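Local coordinates for cyclopropane mycolic acid synthase 3 (Mycobacterium tuberculosis, PDB 1L1E), which probably converts a double bond of an alpha mycolic acid into a cyclopropane ring at the proximal position, using S-adenosyl-L-methionine as methylene donor, at residues 94-97 with 98-101. Sequence-based numbering, arbitrary orientation.
Sequences TLSE and NQAG. With SAH (S-adenosyl-L-homocysteine), chain D.
Ser96 caps the helix that carries Gln99, in the loop joining strand 89-94 to helix 97-109 of the Rossmann-like methyltransferase fold. Ser96 is the N-cap residue: its OG accepts from Gln99 N at 3.2 Å with an N-H...O angle of 161°, and it lies anti to the serine's own backbone N (chi1 166°), which sets it beside the carbonyl carbon, facing Gln99 N. The turn itself closes through Ala100 N to Ser96 O (3.0 Å), and Glu97 meets the helix through its backbone, its O accepting from Gly101 N at 3.2 Å. The Gln99 side chain passes alongside Ser96, extended beyond CG, with its CD 3.5 Å from Ser96 CB, and reaches the cofactor product S-adenosyl-L-homocysteine. There NE2 donates to ribose O3' at 2.7 Å, and only weakly to Thr94 OG1, where the angle is 123°. Leu95 N donates to ribose O2'; the loop's backbone and the helix's Gln99 thus each bind one ribose hydroxyl. Asn98 OD1 accepts from Trp75 NE1, and Gln99 also touches Trp75, tying the helix to the neighbouring cofactor loop. Thr94 OG1 also closes an ST turn, accepting from Ser96 N at 2.9 Å.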
# COMPACT_ATOMS: atom_id res chain seq x y z
N THR A 94 5.30 -10.92 2.72
CA THR A 94 4.73 -10.78 1.40
C THR A 94 4.20 -12.14 0.95
O THR A 94 4.66 -13.18 1.44
CB THR A 94 5.78 -10.30 0.36
OG1 THR A 94 5.24 -10.45 -0.96
CG2 THR A 94 7.08 -11.13 0.47
N LEU A 95 3.23 -12.13 0.04
CA LEU A 95 2.64 -13.34 -0.53
C LEU A 95 3.21 -13.56 -1.93
O LEU A 95 2.86 -14.52 -2.60
CB LEU A 95 1.12 -13.20 -0.65
CG LEU A 95 0.28 -13.07 0.62
CD1 LEU A 95 -1.21 -13.01 0.26
CD2 LEU A 95 0.54 -14.26 1.52
N SER A 96 4.11 -12.67 -2.35
CA SER A 96 4.69 -12.75 -3.67
C SER A 96 6.07 -13.38 -3.75
O SER A 96 7.03 -12.90 -3.14
CB SER A 96 4.76 -11.36 -4.31
OG SER A 96 5.60 -11.39 -5.45
N GLU A 97 6.16 -14.46 -4.52
CA GLU A 97 7.40 -15.18 -4.71
C GLU A 97 8.50 -14.29 -5.27
O GLU A 97 9.63 -14.30 -4.78
CB GLU A 97 7.17 -16.35 -5.68
CG GLU A 97 6.74 -17.59 -4.98
CD GLU A 97 7.84 -18.12 -4.11
OE1 GLU A 97 8.31 -17.37 -3.23
OE2 GLU A 97 8.25 -19.28 -4.31
N ASN A 98 8.15 -13.53 -6.30
CA ASN A 98 9.10 -12.64 -6.95
C ASN A 98 9.63 -11.56 -6.00
O ASN A 98 10.82 -11.22 -6.05
CB ASN A 98 8.44 -11.98 -8.17
CG ASN A 98 9.37 -10.98 -8.85
OD1 ASN A 98 9.33 -9.77 -8.56
ND2 ASN A 98 10.21 -11.47 -9.75
N GLN A 99 8.76 -11.03 -5.16
CA GLN A 99 9.15 -9.98 -4.21
C GLN A 99 10.03 -10.52 -3.09
O GLN A 99 11.03 -9.90 -2.72
CB GLN A 99 7.90 -9.31 -3.62
CG GLN A 99 7.05 -8.59 -4.67
CD GLN A 99 5.75 -8.01 -4.13
OE1 GLN A 99 5.06 -7.27 -4.83
NE2 GLN A 99 5.42 -8.34 -2.89
N ALA A 100 9.67 -11.68 -2.55
CA ALA A 100 10.46 -12.27 -1.47
C ALA A 100 11.90 -12.48 -1.95
O ALA A 100 12.85 -12.08 -1.28
CB ALA A 100 9.86 -13.58 -1.01
N GLY A 101 12.05 -13.10 -3.11
CA GLY A 101 13.39 -13.33 -3.63
C GLY A 101 14.10 -12.01 -3.89
O GLY A 101 15.26 -11.85 -3.53
N SAH D . 3.71 -2.07 0.48
CA SAH D . 4.35 -2.18 -0.83
CB SAH D . 3.59 -3.19 -1.72
CG SAH D . 2.10 -2.92 -1.94
SD SAH D . 1.30 -4.13 -3.00
C SAH D . 4.39 -0.81 -1.53
O SAH D . 3.93 0.16 -0.92
OXT SAH D . 4.85 -0.74 -2.67
C5' SAH D . 0.53 -5.22 -1.76
C4' SAH D . 1.51 -6.05 -0.92
O4' SAH D . 0.87 -6.69 0.22
C3' SAH D . 2.15 -7.20 -1.70
O3' SAH D . 3.52 -7.31 -1.26
C2' SAH D . 1.34 -8.39 -1.30
O2' SAH D . 2.01 -9.62 -1.58
C1' SAH D . 1.12 -8.11 0.16
N9 SAH D . 0.01 -8.87 0.77
C8 SAH D . -1.28 -9.03 0.38
N7 SAH D . -2.05 -9.75 1.14
C5 SAH D . -1.19 -10.12 2.17
C6 SAH D . -1.35 -10.91 3.35
N6 SAH D . -2.51 -11.48 3.70
N1 SAH D . -0.25 -11.07 4.17
C2 SAH D . 0.93 -10.49 3.84
N3 SAH D . 1.20 -9.73 2.75
C4 SAH D . 0.09 -9.58 1.95